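Local coordinates for LupI (Flavobacterium sp. YS-80-122, PDB 6IY4), which is an inhibitor of a psychrophilic marine protease and probably acts, like its Inh relatives, on metalloendopeptidases, at residues A[1-7]-A[49-53]; A[6-12]-A[22-28]; A[75-79]-A[89-93]. All coordinates share one frame; numbering follows the deposited sequence.

How the contacts relate
All three contacts are partly buried and reach one antiparallel sheet, which closes as a barrel. Contacts 2 and 3 are hairpin pairings: strand 8-14 with 22-26, and strand 77-82 with 86-92. Their backbone ladders are similar, and since strands 8-14 and 86-92 are neighbours, the two continue each other through T11 N and Q91 O. Each sends apolar side chains to one face, while the other carries threonines in contact 2 and a salt bridge in contact 3. Contact 1 lies farther from the chain's centre and differs in kind: a short helix packs on strand 49-53 through prolines, valine and tryptophan. It shares V6 and A7 with contact 2, and R92 of contact 3 bonds to A7 O.

Contact 1: A[1-7]-A[49-53]; sequences LSPAQVA and TWSPT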
ATOM      1  N   LEU A   1     -14.880   1.929   3.350  1.00 32.98           N
ATOM      2  CA  LEU A   1     -14.795   0.776   2.390  1.00 33.59           C
ATOM      3  C   LEU A   1     -14.443  -0.488   3.182  1.00 30.26           C
ATOM      4  O   LEU A   1     -13.542  -0.391   4.023  1.00 29.83           O
ATOM      5  CB  LEU A   1     -13.718   1.085   1.338  1.00 30.13           C
ATOM      6  CG  LEU A   1     -13.959   2.269   0.388  1.00 32.10           C
ATOM      7  CD1 LEU A   1     -12.760   2.478  -0.524  1.00 32.88           C
ATOM      8  CD2 LEU A   1     -15.211   2.097  -0.468  1.00 32.45           C
ATOM      9  N   SER A   2     -15.169  -1.589   2.991  1.00 27.36           N
ATOM     10  CA  SER A   2     -14.871  -2.922   3.561  1.00 24.95           C
ATOM     11  C   SER A   2     -13.581  -3.446   2.937  1.00 26.60           C
ATOM     12  O   SER A   2     -13.171  -3.059   1.824  1.00 27.58           O
ATOM     13  CB  SER A   2     -15.980  -3.895   3.313  1.00 27.00           C
ATOM     14  OG  SER A   2     -16.069  -4.150   1.902  1.00 30.55           O
ATOM     15  N   PRO A   3     -12.909  -4.424   3.554  1.00 25.91           N
ATOM     16  CA  PRO A   3     -11.821  -5.096   2.849  1.00 25.59           C
ATOM     17  C   PRO A   3     -12.197  -5.574   1.442  1.00 24.07           C
ATOM     18  O   PRO A   3     -11.383  -5.471   0.519  1.00 23.50           O
ATOM     19  CB  PRO A   3     -11.494  -6.270   3.774  1.00 26.18           C
ATOM     20  CG  PRO A   3     -11.802  -5.709   5.155  1.00 28.14           C
ATOM     21  CD  PRO A   3     -13.032  -4.836   4.966  1.00 28.15           C
ATOM     22  N   ALA A   4     -13.397  -6.127   1.254  1.00 25.55           N
ATOM     23  CA  ALA A   4     -13.763  -6.664  -0.078  1.00 26.98           C
ATOM     24  C   ALA A   4     -13.737  -5.534  -1.118  1.00 26.10           C
ATOM     25  O   ALA A   4     -13.477  -5.804  -2.317  1.00 25.97           O
ATOM     26  CB  ALA A   4     -15.121  -7.328  -0.003  1.00 26.98           C
ATOM     27  N   GLN A   5     -13.995  -4.292  -0.709  1.00 22.23           N
ATOM     28  CA  GLN A   5     -14.050  -3.140  -1.639  1.00 24.31           C
ATOM     29  C   GLN A   5     -12.657  -2.564  -1.925  1.00 23.09           C
ATOM     30  O   GLN A   5     -12.519  -1.679  -2.855  1.00 23.44           O
ATOM     31  CB  GLN A   5     -15.051  -2.120  -1.092  1.00 24.08           C
ATOM     32  CG  GLN A   5     -16.479  -2.585  -1.308  1.00 26.23           C
ATOM     33  CD  GLN A   5     -16.777  -2.621  -2.790  1.00 24.27           C
ATOM     34  OE1 GLN A   5     -16.620  -1.622  -3.482  1.00 22.99           O
ATOM     35  NE2 GLN A   5     -17.016  -3.810  -3.310  1.00 26.66           N
ATOM     36  N   VAL A   6     -11.642  -3.002  -1.168  1.00 21.20           N
ATOM     37  CA  VAL A   6     -10.249  -2.499  -1.336  1.00 20.97           C
ATOM     38  C   VAL A   6      -9.391  -3.625  -1.900  1.00 19.90           C
ATOM     39  O   VAL A   6      -8.376  -3.317  -2.497  1.00 21.43           O
ATOM     40  CB  VAL A   6      -9.712  -2.013   0.029  1.00 21.90           C
ATOM     41  CG1 VAL A   6      -8.257  -1.562  -0.015  1.00 25.41           C
ATOM     42  CG2 VAL A   6     -10.576  -0.929   0.622  1.00 24.00           C
ATOM     43  N   ALA A   7      -9.817  -4.874  -1.831  1.00 20.04           N
ATOM     44  CA  ALA A   7      -8.966  -6.014  -2.241  1.00 20.68           C
ATOM     45  C   ALA A   7      -8.849  -6.052  -3.757  1.00 19.95           C
ATOM     46  O   ALA A   7      -9.740  -5.608  -4.485  1.00 21.82           O
ATOM     47  CB  ALA A   7      -9.501  -7.321  -1.734  1.00 22.63           C
ATOM     48  N   THR A  49       0.201  -7.275   6.547  1.00 20.68           N
ATOM     49  CA  THR A  49      -1.257  -7.182   6.470  1.00 20.74           C
ATOM     50  C   THR A  49      -1.664  -5.738   6.180  1.00 20.53           C
ATOM     51  O   THR A  49      -0.809  -4.856   6.103  1.00 21.61           O
ATOM     52  CB  THR A  49      -1.969  -7.693   7.712  1.00 23.20           C
ATOM     53  OG1 THR A  49      -1.653  -6.861   8.837  1.00 27.15           O
ATOM     54  CG2 THR A  49      -1.578  -9.121   8.034  1.00 22.89           C
ATOM     55  N   TRP A  50      -2.941  -5.568   5.909  1.00 20.10           N
ATOM     56  CA  TRP A  50      -3.490  -4.231   5.625  1.00 20.34           C
ATOM     57  C   TRP A  50      -4.861  -4.104   6.252  1.00 19.23           C
ATOM     58  O   TRP A  50      -5.528  -5.091   6.473  1.00 21.69           O
ATOM     59  CB  TRP A  50      -3.486  -3.956   4.119  1.00 22.26           C
ATOM     60  CG  TRP A  50      -4.238  -4.958   3.302  1.00 21.84           C
ATOM     61  CD1 TRP A  50      -3.766  -6.098   2.723  1.00 20.63           C
ATOM     62  CD2 TRP A  50      -5.625  -4.854   2.919  1.00 19.11           C
ATOM     63  NE1 TRP A  50      -4.763  -6.720   2.038  1.00 20.30           N
ATOM     64  CE2 TRP A  50      -5.915  -5.979   2.125  1.00 20.06           C
ATOM     65  CE3 TRP A  50      -6.653  -3.943   3.188  1.00 20.33           C
ATOM     66  CZ2 TRP A  50      -7.180  -6.204   1.583  1.00 20.72           C
ATOM     67  CZ3 TRP A  50      -7.903  -4.144   2.626  1.00 20.99           C
ATOM     68  CH2 TRP A  50      -8.171  -5.273   1.847  1.00 21.17           C
ATOM     69  N   SER A  51      -5.298  -2.860   6.434  1.00 20.40           N
ATOM     70  CA  SER A  51      -6.628  -2.587   7.001  1.00 22.28           C
ATOM     71  C   SER A  51      -7.132  -1.263   6.486  1.00 21.82           C
ATOM     72  O   SER A  51      -6.466  -0.243   6.619  1.00 21.60           O
ATOM     73  CB  SER A  51      -6.572  -2.580   8.498  1.00 26.30           C
ATOM     74  OG  SER A  51      -7.885  -2.540   9.026  1.00 31.68           O
ATOM     75  N   PRO A  52      -8.346  -1.226   5.927  1.00 21.14           N
ATOM     76  CA  PRO A  52      -8.896   0.032   5.448  1.00 20.79           C
ATOM     77  C   PRO A  52      -9.336   0.879   6.637  1.00 22.61           C
ATOM     78  O   PRO A  52      -9.644   0.333   7.686  1.00 25.29           O
ATOM     79  CB  PRO A  52     -10.105  -0.361   4.594  1.00 22.87           C
ATOM     80  CG  PRO A  52     -10.306  -1.824   4.804  1.00 23.10           C
ATOM     81  CD  PRO A  52      -9.239  -2.367   5.718  1.00 21.81           C
ATOM     82  N   THR A  53      -9.370   2.183   6.439  1.00 22.23           N
ATOM     83  CA  THR A  53      -9.886   3.160   7.424  1.00 24.60           C
ATOM     84  C   THR A  53     -10.898   3.991   6.675  1.00 23.24           C
ATOM     85  O   THR A  53     -11.025   3.901   5.456  1.00 22.26           O
ATOM     86  CB  THR A  53      -8.753   4.003   8.008  1.00 24.85           C
ATOM     87  OG1 THR A  53      -8.407   4.941   6.981  1.00 25.85           O
ATOM     88  CG2 THR A  53      -7.579   3.160   8.463  1.00 26.64           C
TER
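P3 and P52 mark the closest backbone approach, CA to CA 6.5 Å, where the short, weakly bonded helix 3-6 lies against strand 49-53. The segments exchange no hydrogen bonds. S2 is the N-cap: its OG accepts weakly from Q5 N. P3 follows, and the N-H that proline lacks would have no partner in the helix's first turn. The two proline rings meet at about a right angle, P3 CD 4.1 Å from P52 CG, and L1 O rests 3.5 Å from P52 CB. In the barrel fold of the Inh family this helix packs against the outermost strand 49-53, its V6 also reaching Y78 of strand 77-82, and W50 joins it to the interior. With W50 CG set between its backbone N and carbonyl carbon (chi1 57°), the indole extends toward the helix. P3 O meets its rim in the ring plane, 3.5 Å from W50 CH2, while V6 CG1 approaches W50 CZ3 obliquely at 3.7 Å. The other V6 branch, CG2, lies 4.0 Å from P52 CB, so a branched valine serves both neighbours. A serine in place of W50 would probably open a gap beside P3 and V6 and leave T31 O without its indole N-H donor.

Contact 2: A[6-12]-A[22-28]; sequences VAGSWTF and CTVTLKK. Unlike the reference sequence in segment 22-28: L26 (reference Ser).
G8 and L26, W10 and V24, and F12 and C22 form the hydrogen-bonded pairs of this antiparallel ladder, each pair joined by two backbone bonds. Residues of the non-hydrogen-bonded pairs add CA-H...O contacts to the neighbouring carbonyls, such as T23 CA to W10 O at 3.3 Å. G8 has backbone angles (133°/-162°) at which a CB would jam against the preceding carbonyl, so glycine suits it. On the face of S9, T11, T23 and T25, where beta-branched threonines favour the extended chain, the polar contact is a weak hydrogen bond between T11 OG1 and T23 OG1; S9 OG packs against the T23 methyl, CG2, at 3.4 Å. Apolar contacts occupy the other face. L26, in place of the reference serine, lays CD1 obliquely against W10 CD1 at 3.8 Å, and F12 CE1 meets V24 CB at 3.9 Å. W10 CG lies anti to its carbonyl carbon (chi1 -71°), which places the indole where NE1 donates in the ring plane to V6 O at 2.8 Å, fixing its turn. Beyond the hairpin, C22 is disulfide-bonded to C38, strand 86-92 pairs with strand 8-14 on its other side, M90 touches W10, F12 and L26, and helix 3-6 leads into strand 8-14.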
ATOM      1  N   VAL A   6     -11.642  -3.002  -1.168  1.00 21.20           N
ATOM      2  CA  VAL A   6     -10.249  -2.499  -1.336  1.00 20.97           C
ATOM      3  C   VAL A   6      -9.391  -3.625  -1.900  1.00 19.90           C
ATOM      4  O   VAL A   6      -8.376  -3.317  -2.497  1.00 21.43           O
ATOM      5  CB  VAL A   6      -9.712  -2.013   0.029  1.00 21.90           C
ATOM      6  CG1 VAL A   6      -8.257  -1.562  -0.015  1.00 25.41           C
ATOM      7  CG2 VAL A   6     -10.576  -0.929   0.622  1.00 24.00           C
ATOM      8  N   ALA A   7      -9.817  -4.874  -1.831  1.00 20.04           N
ATOM      9  CA  ALA A   7      -8.966  -6.014  -2.241  1.00 20.68           C
ATOM     10  C   ALA A   7      -8.849  -6.052  -3.757  1.00 19.95           C
ATOM     11  O   ALA A   7      -9.740  -5.608  -4.485  1.00 21.82           O
ATOM     12  CB  ALA A   7      -9.501  -7.321  -1.734  1.00 22.63           C
ATOM     13  N   GLY A   8      -7.748  -6.580  -4.222  1.00 20.26           N
ATOM     14  CA  GLY A   8      -7.504  -6.814  -5.636  1.00 18.40           C
ATOM     15  C   GLY A   8      -6.147  -6.334  -6.054  1.00 19.10           C
ATOM     16  O   GLY A   8      -5.239  -6.205  -5.199  1.00 18.99           O
ATOM     17  N   SER A   9      -5.995  -6.158  -7.352  1.00 19.89           N
ATOM     18  CA  SER A   9      -4.708  -5.783  -7.979  1.00 18.73           C
ATOM     19  C   SER A   9      -4.389  -4.292  -7.774  1.00 20.01           C
ATOM     20  O   SER A   9      -5.212  -3.418  -8.135  1.00 23.66           O
ATOM     21  CB  SER A   9      -4.724  -6.101  -9.436  1.00 21.72           C
ATOM     22  OG  SER A   9      -3.445  -5.864  -9.973  1.00 23.72           O
ATOM     23  N   TRP A  10      -3.229  -3.987  -7.228  1.00 19.40           N
ATOM     24  CA  TRP A  10      -2.782  -2.602  -7.000  1.00 18.50           C
ATOM     25  C   TRP A  10      -1.371  -2.441  -7.525  1.00 19.60           C
ATOM     26  O   TRP A  10      -0.532  -3.326  -7.308  1.00 20.75           O
ATOM     27  CB  TRP A  10      -2.843  -2.239  -5.525  1.00 17.41           C
ATOM     28  CG  TRP A  10      -4.230  -2.088  -4.979  1.00 18.35           C
ATOM     29  CD1 TRP A  10      -5.027  -3.091  -4.504  1.00 19.18           C
ATOM     30  CD2 TRP A  10      -4.996  -0.874  -4.866  1.00 16.75           C
ATOM     31  NE1 TRP A  10      -6.222  -2.590  -4.092  1.00 19.62           N
ATOM     32  CE2 TRP A  10      -6.239  -1.249  -4.291  1.00 17.57           C
ATOM     33  CE3 TRP A  10      -4.759   0.475  -5.164  1.00 18.12           C
ATOM     34  CZ2 TRP A  10      -7.215  -0.299  -4.001  1.00 18.21           C
ATOM     35  CZ3 TRP A  10      -5.728   1.403  -4.861  1.00 17.97           C
ATOM     36  CH2 TRP A  10      -6.935   1.011  -4.299  1.00 17.91           C
ATOM     37  N   THR A  11      -1.091  -1.264  -8.047  1.00 19.68           N
ATOM     38  CA  THR A  11       0.250  -0.904  -8.543  1.00 18.29           C
ATOM     39  C   THR A  11       0.827   0.166  -7.634  1.00 18.75           C
ATOM     40  O   THR A  11       0.134   1.186  -7.382  1.00 20.17           O
ATOM     41  CB  THR A  11       0.173  -0.411  -9.978  1.00 23.31           C
ATOM     42  OG1 THR A  11      -0.404  -1.485 -10.735  1.00 25.82           O
ATOM     43  CG2 THR A  11       1.551  -0.096 -10.492  1.00 26.32           C
ATOM     44  N   PHE A  12       1.998  -0.115  -7.097  1.00 18.44           N
ATOM     45  CA  PHE A  12       2.724   0.762  -6.164  1.00 18.09           C
ATOM     46  C   PHE A  12       3.909   1.391  -6.900  1.00 20.08           C
ATOM     47  O   PHE A  12       4.634   0.672  -7.600  1.00 20.08           O
ATOM     48  CB  PHE A  12       3.258  -0.034  -4.977  1.00 19.04           C
ATOM     49  CG  PHE A  12       2.221  -0.521  -4.005  1.00 20.04           C
ATOM     50  CD1 PHE A  12       1.471  -1.654  -4.286  1.00 21.65           C
ATOM     51  CD2 PHE A  12       2.009   0.123  -2.805  1.00 22.30           C
ATOM     52  CE1 PHE A  12       0.540  -2.124  -3.381  1.00 22.78           C
ATOM     53  CE2 PHE A  12       1.042  -0.330  -1.915  1.00 24.14           C
ATOM     54  CZ  PHE A  12       0.334  -1.462  -2.207  1.00 24.70           C
ATOM     55  N   CYS A  22       5.457  -1.630  -9.006  1.00 24.52           N
ATOM     56  CA  CYS A  22       5.316  -3.023  -8.529  1.00 25.15           C
ATOM     57  C   CYS A  22       3.827  -3.323  -8.403  1.00 23.84           C
ATOM     58  O   CYS A  22       3.152  -2.543  -7.763  1.00 24.56           O
ATOM     59  CB  CYS A  22       6.011  -3.119  -7.185  1.00 29.98           C
ATOM     60  SG  CYS A  22       5.850  -4.715  -6.335  1.00 37.53           S
ATOM     61  N   THR A  23       3.341  -4.382  -9.022  1.00 20.50           N
ATOM     62  CA  THR A  23       1.929  -4.807  -8.919  1.00 21.83           C
ATOM     63  C   THR A  23       1.850  -5.841  -7.803  1.00 22.43           C
ATOM     64  O   THR A  23       2.587  -6.885  -7.883  1.00 21.77           O
ATOM     65  CB  THR A  23       1.413  -5.325 -10.261  1.00 24.27           C
ATOM     66  OG1 THR A  23       1.629  -4.287 -11.217  1.00 29.75           O
ATOM     67  CG2 THR A  23      -0.054  -5.704 -10.196  1.00 25.84           C
ATOM     68  N   VAL A  24       0.915  -5.667  -6.864  1.00 20.43           N
ATOM     69  CA  VAL A  24       0.742  -6.503  -5.657  1.00 19.73           C
ATOM     70  C   VAL A  24      -0.747  -6.806  -5.557  1.00 19.95           C
ATOM     71  O   VAL A  24      -1.527  -5.886  -5.713  1.00 20.60           O
ATOM     72  CB  VAL A  24       1.226  -5.790  -4.393  1.00 22.37           C
ATOM     73  CG1 VAL A  24       1.025  -6.653  -3.150  1.00 24.55           C
ATOM     74  CG2 VAL A  24       2.667  -5.348  -4.526  1.00 21.91           C
ATOM     75  N   THR A  25      -1.099  -8.036  -5.241  1.00 20.53           N
ATOM     76  CA  THR A  25      -2.486  -8.357  -4.870  1.00 20.61           C
ATOM     77  C   THR A  25      -2.707  -8.126  -3.372  1.00 20.43           C
ATOM     78  O   THR A  25      -1.946  -8.677  -2.546  1.00 21.55           O
ATOM     79  CB  THR A  25      -2.842  -9.804  -5.185  1.00 25.24           C
ATOM     80  OG1 THR A  25      -2.568 -10.041  -6.558  1.00 28.43           O
ATOM     81  CG2 THR A  25      -4.295 -10.050  -4.892  1.00 23.90           C
ATOM     82  N   LEU A  26      -3.733  -7.343  -3.056  1.00 19.49           N
ATOM     83  CA  LEU A  26      -4.301  -7.212  -1.698  1.00 19.64           C
ATOM     84  C   LEU A  26      -5.393  -8.262  -1.613  1.00 19.85           C
ATOM     85  O   LEU A  26      -6.394  -8.137  -2.300  1.00 22.44           O
ATOM     86  CB  LEU A  26      -4.814  -5.804  -1.425  1.00 18.23           C
ATOM     87  CG  LEU A  26      -3.784  -4.823  -0.887  1.00 19.61           C
ATOM     88  CD1 LEU A  26      -2.663  -4.548  -1.906  1.00 20.20           C
ATOM     89  CD2 LEU A  26      -4.478  -3.530  -0.484  1.00 20.75           C
ATOM     90  N   LYS A  27      -5.072  -9.333  -0.903  1.00 18.97           N
ATOM     91  CA  LYS A  27      -5.977 -10.491  -0.762  1.00 23.78           C
ATOM     92  C   LYS A  27      -7.151 -10.113   0.156  1.00 23.53           C
ATOM     93  O   LYS A  27      -6.981  -9.343   1.102  1.00 22.30           O
ATOM     94  CB  LYS A  27      -5.140 -11.683  -0.306  1.00 26.96           C
ATOM     95  CG  LYS A  27      -4.058 -12.093  -1.285  1.00 29.73           C
ATOM     96  CD  LYS A  27      -3.670 -13.540  -1.193  1.00 39.05           C
ATOM     97  CE  LYS A  27      -2.323 -13.767  -0.555  1.00 46.81           C
ATOM     98  NZ  LYS A  27      -1.913 -15.184  -0.720  1.00 50.26           N
ATOM     99  N   LYS A  28      -8.306 -10.698  -0.087  1.00 28.61           N
ATOM    100  CA  LYS A  28      -9.556 -10.423   0.683  1.00 28.00           C
ATOM    101  C   LYS A  28      -9.399 -10.685   2.185  1.00 26.39           C
ATOM    102  O   LYS A  28     -10.110 -10.011   2.956  1.00 29.05           O
ATOM    103  CB  LYS A  28     -10.686 -11.251   0.081  1.00 31.39           C
ATOM    104  CG  LYS A  28     -11.226 -10.631  -1.196  1.00 36.81           C
ATOM    105  CD  LYS A  28     -12.562 -11.181  -1.656  1.00 40.44           C
ATOM    106  CE  LYS A  28     -13.711 -10.689  -0.812  1.00 46.05           C
ATOM    107  NZ  LYS A  28     -14.974 -10.657  -1.585  1.00 56.10           N
TER

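Contact 3: A[75-79]-A[89-93]; sequences AGRYE and VMQRA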
ATOM      1  N   ALA A  75     -11.269   7.403  -6.336  1.00 24.20           N
ATOM      2  CA  ALA A  75     -11.575   5.979  -6.511  1.00 22.46           C
ATOM      3  C   ALA A  75     -10.324   5.235  -6.982  1.00 21.09           C
ATOM      4  O   ALA A  75      -9.758   5.607  -8.002  1.00 22.15           O
ATOM      5  CB  ALA A  75     -12.695   5.844  -7.513  1.00 24.75           C
ATOM      6  N   GLY A  76      -9.934   4.209  -6.225  1.00 21.64           N
ATOM      7  CA  GLY A  76      -8.833   3.329  -6.640  1.00 21.66           C
ATOM      8  C   GLY A  76      -7.480   3.998  -6.539  1.00 19.24           C
ATOM      9  O   GLY A  76      -6.587   3.572  -7.247  1.00 20.92           O
ATOM     10  N   ARG A  77      -7.297   4.997  -5.686  1.00 21.48           N
ATOM     11  CA  ARG A  77      -5.956   5.614  -5.510  1.00 19.46           C
ATOM     12  C   ARG A  77      -5.734   6.036  -4.063  1.00 19.79           C
ATOM     13  O   ARG A  77      -6.589   6.759  -3.509  1.00 22.81           O
ATOM     14  CB  ARG A  77      -5.804   6.857  -6.393  1.00 22.06           C
ATOM     15  CG  ARG A  77      -4.436   7.524  -6.311  1.00 25.28           C
ATOM     16  CD  ARG A  77      -4.412   8.782  -7.169  1.00 30.50           C
ATOM     17  NE  ARG A  77      -3.115   9.439  -7.134  1.00 33.27           N
ATOM     18  CZ  ARG A  77      -2.147   9.287  -8.037  1.00 35.66           C
ATOM     19  NH1 ARG A  77      -2.292   8.483  -9.073  1.00 39.81           N
ATOM     20  NH2 ARG A  77      -1.019   9.941  -7.885  1.00 34.27           N
ATOM     21  N   TYR A  78      -4.617   5.607  -3.495  1.00 18.28           N
ATOM     22  CA  TYR A  78      -4.142   6.090  -2.180  1.00 20.18           C
ATOM     23  C   TYR A  78      -2.751   6.680  -2.338  1.00 19.38           C
ATOM     24  O   TYR A  78      -2.005   6.270  -3.212  1.00 19.13           O
ATOM     25  CB  TYR A  78      -4.064   4.957  -1.167  1.00 18.11           C
ATOM     26  CG  TYR A  78      -5.344   4.262  -0.823  1.00 18.31           C
ATOM     27  CD1 TYR A  78      -5.725   3.139  -1.514  1.00 20.62           C
ATOM     28  CD2 TYR A  78      -6.116   4.689   0.229  1.00 19.66           C
ATOM     29  CE1 TYR A  78      -6.875   2.447  -1.171  1.00 19.25           C
ATOM     30  CE2 TYR A  78      -7.279   4.036   0.562  1.00 18.21           C
ATOM     31  CZ  TYR A  78      -7.659   2.908  -0.143  1.00 19.91           C
ATOM     32  OH  TYR A  78      -8.798   2.217   0.133  1.00 20.75           O
ATOM     33  N   GLU A  79      -2.413   7.651  -1.477  1.00 18.47           N
ATOM     34  CA  GLU A  79      -1.066   8.258  -1.432  1.00 19.70           C
ATOM     35  C   GLU A  79      -0.597   8.393   0.015  1.00 20.58           C
ATOM     36  O   GLU A  79      -1.392   8.835   0.835  1.00 19.54           O
ATOM     37  CB  GLU A  79      -1.096   9.634  -2.083  1.00 22.61           C
ATOM     38  CG  GLU A  79      -1.324   9.558  -3.559  1.00 26.63           C
ATOM     39  CD  GLU A  79      -1.514  10.926  -4.172  1.00 33.48           C
ATOM     40  OE1 GLU A  79      -1.384  11.919  -3.424  1.00 35.58           O
ATOM     41  OE2 GLU A  79      -1.878  10.993  -5.355  1.00 36.18           O
ATOM     42  N   VAL A  89       2.548   5.976  -3.968  1.00 21.71           N
ATOM     43  CA  VAL A  89       1.253   5.968  -4.663  1.00 18.94           C
ATOM     44  C   VAL A  89       0.836   4.517  -4.825  1.00 19.53           C
ATOM     45  O   VAL A  89       1.692   3.668  -5.156  1.00 19.79           O
ATOM     46  CB  VAL A  89       1.400   6.647  -6.040  1.00 21.76           C
ATOM     47  CG1 VAL A  89       0.087   6.633  -6.796  1.00 25.34           C
ATOM     48  CG2 VAL A  89       1.920   8.075  -5.886  1.00 23.31           C
ATOM     49  N   MET A  90      -0.437   4.238  -4.586  1.00 18.90           N
ATOM     50  CA  MET A  90      -0.984   2.910  -4.917  1.00 18.85           C
ATOM     51  C   MET A  90      -2.254   3.167  -5.723  1.00 21.20           C
ATOM     52  O   MET A  90      -3.075   3.997  -5.348  1.00 20.29           O
ATOM     53  CB  MET A  90      -1.154   1.996  -3.694  1.00 25.92           C
ATOM     54  CG  MET A  90      -2.191   2.340  -2.822  1.00 24.65           C
ATOM     55  SD  MET A  90      -2.132   1.257  -1.321  1.00 25.11           S
ATOM     56  CE  MET A  90      -3.069  -0.177  -1.819  1.00 22.95           C
ATOM     57  N   GLN A  91      -2.360   2.534  -6.866  1.00 19.99           N
ATOM     58  CA  GLN A  91      -3.496   2.784  -7.772  1.00 21.12           C
ATOM     59  C   GLN A  91      -3.911   1.450  -8.333  1.00 20.41           C
ATOM     60  O   GLN A  91      -3.025   0.693  -8.674  1.00 20.31           O
ATOM     61  CB  GLN A  91      -3.109   3.591  -8.994  1.00 25.77           C
ATOM     62  CG  GLN A  91      -2.797   5.032  -8.730  1.00 35.18           C
ATOM     63  CD  GLN A  91      -2.573   5.635 -10.095  1.00 41.58           C
ATOM     64  OE1 GLN A  91      -1.502   5.486 -10.691  1.00 38.45           O
ATOM     65  NE2 GLN A  91      -3.632   6.236 -10.627  1.00 46.25           N
ATOM     66  N   ARG A  92      -5.197   1.226  -8.484  1.00 21.55           N
ATOM     67  CA  ARG A  92      -5.649  -0.018  -9.151  1.00 21.66           C
ATOM     68  C   ARG A  92      -5.231   0.024 -10.620  1.00 26.10           C
ATOM     69  O   ARG A  92      -5.250   1.102 -11.237  1.00 31.00           O
ATOM     70  CB  ARG A  92      -7.155  -0.192  -9.014  1.00 22.08           C
ATOM     71  CG  ARG A  92      -7.630  -0.542  -7.617  1.00 22.11           C
ATOM     72  CD  ARG A  92      -9.104  -0.763  -7.590  1.00 22.17           C
ATOM     73  NE  ARG A  92      -9.680  -1.188  -6.348  1.00 22.04           N
ATOM     74  CZ  ARG A  92      -9.780  -2.426  -5.908  1.00 20.06           C
ATOM     75  NH1 ARG A  92      -9.225  -3.459  -6.534  1.00 20.26           N
ATOM     76  NH2 ARG A  92     -10.436  -2.639  -4.794  1.00 22.61           N
ATOM     77  N   ALA A  93      -4.872  -1.105 -11.205  1.00 27.31           N
ATOM     78  CA  ALA A  93      -4.364  -1.084 -12.610  1.00 47.37           C
ATOM     79  C   ALA A  93      -3.125  -0.176 -12.719  1.00 55.54           C
ATOM     80  O   ALA A  93      -3.184   0.964 -13.209  1.00 58.28           O
ATOM     81  CB  ALA A  93      -5.440  -0.604 -13.568  1.00 50.75           C
TER
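V89 CG1 sits over one face of the R77 guanidinium, 3.7 Å from R77 NH2 and offset toward the rim, while the edge of that same group grips a carboxylate. R77 NE and NH2 both donate to E79 OE2, at 2.7 and 2.9 Å, side-on and nearly in the guanidinium plane; the salt bridge, two residues along one strand, fixes the group's rotation. R77 reaches this place because its chain runs extended from CG to NE, with CG opposite the backbone N across CA-CB (chi1 -178°). The aliphatic part of the arginine is used as well: its CG lies 3.8 Å from Q91 CG, the two chains running side by side. An arginine therefore suits a partly exposed spot that offers apolar cover and a negative partner together. On the opposite face of the sheet from R77 and V89, Y78 and M90 point the same way, Y78 CB 3.6 Å from M90 CG. The M90 sulfur stands 5.0 Å from the Y78 ring centroid, 52° off the normal, an oblique Met-aromatic contact; W10 and L57 continue this buried patch. G76 tolerates a positive phi (72°) ahead of the strand, and its O accepts from R92 N at 3.0 Å, while the R92 guanidinium bonds to A7 O. Paired backbone bonds between Y78 and M90 complete an antiparallel beta hairpin, the closing one in chain order of the Inh family barrel.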